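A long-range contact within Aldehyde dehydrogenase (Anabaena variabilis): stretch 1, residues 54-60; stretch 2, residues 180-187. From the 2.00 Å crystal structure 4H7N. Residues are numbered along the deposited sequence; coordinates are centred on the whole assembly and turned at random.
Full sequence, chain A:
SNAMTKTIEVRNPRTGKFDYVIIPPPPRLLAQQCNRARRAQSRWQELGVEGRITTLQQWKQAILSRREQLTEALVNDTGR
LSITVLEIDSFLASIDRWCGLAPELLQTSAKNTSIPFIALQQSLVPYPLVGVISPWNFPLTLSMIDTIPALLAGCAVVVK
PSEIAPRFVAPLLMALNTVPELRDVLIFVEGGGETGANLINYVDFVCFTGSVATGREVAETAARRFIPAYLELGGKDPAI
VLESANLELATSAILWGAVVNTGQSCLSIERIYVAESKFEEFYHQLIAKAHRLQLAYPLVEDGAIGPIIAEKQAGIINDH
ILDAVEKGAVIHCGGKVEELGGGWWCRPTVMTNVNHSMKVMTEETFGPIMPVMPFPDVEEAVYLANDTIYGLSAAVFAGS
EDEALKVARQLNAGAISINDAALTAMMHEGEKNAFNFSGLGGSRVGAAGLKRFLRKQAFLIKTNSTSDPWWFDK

Stretch 1 (54-60) TTLQQWK
Stretch 2, residues 180-187: PELRDVLI

The most distinctive feature of this contact is a methyl group set over an indole: Leu186 CD2 lies 4.1 Å from the centroid of the Trp59 six-membered ring, 27° off the ring normal, a CH-pi arrangement over the face whose shortest atom pair is Leu186 CD2 to Trp59 CH2 at 3.7 Å. No hydrogen bond crosses between the stretches, so apolar packing carries the contact, which buries 266 Å² summed over both sides.

Stretch 1 is helical throughout, with phi between -65° and -55° and psi between -46° and -36°, and i to i+4 bonds such as Trp59 N to Thr55 O at 2.9 Å. This repeat brings Thr55 and Trp59, one turn apart, to the same side, and both CA-to-CB bonds point toward stretch 2. There, Leu182 (phi/psi -106/-23) opens a turn in which its O accepts from Val185 N and Leu186 N, each at 3.0 Å; the chain then extends into a strand at Leu186 (-113/110). The nearest CA atoms are those of Thr55 and Glu181, 6.8 Å apart.

Leu182, chi1 t and chi2 p, contributes the largest covered area, 82 Å². Leu182 CB meets Thr55 CG2 at 3.7 Å, with Thr55 in the m rotamer. Leu182 CD1 lies 4.1 Å from Leu56 CD2; the CA-to-CB bond of Leu56 points sideways, but the end of the side chain comes nearer, with chi1 at -93° and chi2 at -62°. Leu182 CD2 sits 3.8 Å from Trp59 CB. Trp59 (chi1 t, chi2 43°) extends its ring to Leu186, which repeats the t, p rotamer of Leu182.

Glu181 CB approaches Thr55 OG1 at 3.9 Å, a van der Waals contact. The CA-to-CB bond of Glu181 points toward stretch 1, but with chi1 and chi2 both m the end of the side chain leads away; its carboxylate oxygens and Thr55 OG1 find hydrogen bonds elsewhere in the structure.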

# COMPACT_ATOMS: atom_id res chain seq x y z
N THR A 54 15.00 12.11 20.82
CA THR A 54 15.42 13.24 21.68
C THR A 54 14.89 14.57 21.14
O THR A 54 14.36 15.38 21.87
CB THR A 54 16.95 13.25 21.81
OG1 THR A 54 17.32 12.04 22.47
CG2 THR A 54 17.48 14.47 22.62
N THR A 55 15.03 14.76 19.84
CA THR A 55 14.61 15.95 19.16
C THR A 55 13.11 16.18 19.27
O THR A 55 12.68 17.27 19.58
CB THR A 55 15.01 15.85 17.67
OG1 THR A 55 16.43 15.75 17.59
CG2 THR A 55 14.62 17.02 16.91
N LEU A 56 12.30 15.15 19.04
CA LEU A 56 10.85 15.28 19.14
C LEU A 56 10.47 15.64 20.56
O LEU A 56 9.58 16.48 20.79
CB LEU A 56 10.14 13.97 18.69
CG LEU A 56 9.72 13.90 17.23
CD1 LEU A 56 8.71 14.97 16.86
CD2 LEU A 56 10.85 14.06 16.25
N GLN A 57 11.13 15.03 21.55
CA GLN A 57 10.85 15.39 22.94
C GLN A 57 11.24 16.85 23.24
O GLN A 57 10.58 17.50 24.06
CB GLN A 57 11.52 14.41 23.93
CG GLN A 57 10.87 13.01 23.86
CD GLN A 57 9.46 12.95 24.47
OE1 GLN A 57 9.17 13.57 25.47
NE2 GLN A 57 8.60 12.17 23.88
N GLN A 58 12.33 17.33 22.65
CA GLN A 58 12.71 18.76 22.79
C GLN A 58 11.62 19.65 22.19
O GLN A 58 11.30 20.69 22.77
CB GLN A 58 14.04 19.11 22.08
CG GLN A 58 15.27 18.92 22.92
CD GLN A 58 16.56 18.61 22.14
OE1 GLN A 58 16.63 18.70 20.90
NE2 GLN A 58 17.61 18.25 22.89
N TRP A 59 11.08 19.24 21.04
CA TRP A 59 9.98 19.96 20.39
C TRP A 59 8.74 19.94 21.29
O TRP A 59 8.13 21.00 21.55
CB TRP A 59 9.69 19.40 18.98
CG TRP A 59 8.71 20.20 18.20
CD1 TRP A 59 8.65 21.55 18.11
CD2 TRP A 59 7.66 19.71 17.39
NE1 TRP A 59 7.65 21.93 17.30
CE2 TRP A 59 6.99 20.83 16.86
CE3 TRP A 59 7.20 18.43 17.06
CZ2 TRP A 59 5.91 20.72 16.03
CZ3 TRP A 59 6.12 18.32 16.24
CH2 TRP A 59 5.47 19.46 15.74
N LYS A 60 8.43 18.78 21.85
CA LYS A 60 7.32 18.67 22.78
C LYS A 60 7.50 19.62 24.00
O LYS A 60 6.57 20.32 24.42
CB LYS A 60 7.14 17.24 23.29
CG LYS A 60 5.85 17.06 24.05
CD LYS A 60 5.65 15.65 24.60
CE LYS A 60 6.00 15.61 26.06
NZ LYS A 60 6.29 14.26 26.57
N PRO A 180 17.02 22.69 16.55
CA PRO A 180 17.70 22.88 15.27
C PRO A 180 17.71 21.64 14.38
O PRO A 180 17.61 21.76 13.16
CB PRO A 180 19.11 23.34 15.69
CG PRO A 180 19.26 22.83 17.09
CD PRO A 180 17.90 22.91 17.71
N GLU A 181 17.69 20.45 14.95
CA GLU A 181 17.70 19.25 14.10
C GLU A 181 16.35 18.94 13.40
O GLU A 181 16.31 18.16 12.49
CB GLU A 181 18.15 18.06 14.93
CG GLU A 181 19.55 18.24 15.51
CD GLU A 181 20.68 17.92 14.53
OE1 GLU A 181 20.45 17.77 13.28
OE2 GLU A 181 21.84 17.81 15.01
N LEU A 182 15.26 19.58 13.80
CA LEU A 182 13.96 19.26 13.24
C LEU A 182 13.47 20.32 12.29
O LEU A 182 12.64 20.06 11.42
CB LEU A 182 12.97 19.12 14.37
CG LEU A 182 11.58 18.55 14.14
CD1 LEU A 182 11.65 17.12 13.62
CD2 LEU A 182 10.85 18.57 15.47
N ARG A 183 14.00 21.53 12.44
CA ARG A 183 13.35 22.68 11.85
C ARG A 183 13.58 22.75 10.36
O ARG A 183 12.86 23.42 9.68
CB ARG A 183 13.85 24.00 12.51
CG ARG A 183 15.35 24.25 12.38
CD ARG A 183 15.75 25.69 12.74
NE ARG A 183 15.00 26.66 11.92
CZ ARG A 183 15.11 27.98 12.01
NH1 ARG A 183 15.95 28.54 12.88
NH2 ARG A 183 14.37 28.73 11.21
N ASP A 184 14.56 22.04 9.83
CA ASP A 184 14.66 21.95 8.37
C ASP A 184 14.08 20.67 7.76
O ASP A 184 14.07 20.54 6.54
CB ASP A 184 16.09 22.15 7.95
CG ASP A 184 16.59 23.54 8.31
OD1 ASP A 184 15.92 24.55 8.02
OD2 ASP A 184 17.66 23.60 8.91
N VAL A 185 13.53 19.78 8.57
CA VAL A 185 12.86 18.59 8.04
C VAL A 185 11.37 18.48 8.27
O VAL A 185 10.73 17.58 7.69
CB VAL A 185 13.51 17.24 8.48
CG1 VAL A 185 14.93 17.15 7.95
CG2 VAL A 185 13.44 17.02 9.98
N LEU A 186 10.81 19.33 9.13
CA LEU A 186 9.39 19.46 9.29
C LEU A 186 9.07 20.84 8.77
O LEU A 186 9.50 21.85 9.35
CB LEU A 186 9.00 19.38 10.75
CG LEU A 186 7.56 19.68 11.04
CD1 LEU A 186 6.60 18.85 10.21
CD2 LEU A 186 7.27 19.46 12.51
N ILE A 187 8.40 20.87 7.63
CA ILE A 187 8.11 22.09 6.93
C ILE A 187 6.60 22.27 6.87
O ILE A 187 5.87 21.37 6.40
CB ILE A 187 8.61 21.97 5.46
CG1 ILE A 187 10.09 21.62 5.42
CG2 ILE A 187 8.40 23.28 4.74
CD1 ILE A 187 10.99 22.57 6.16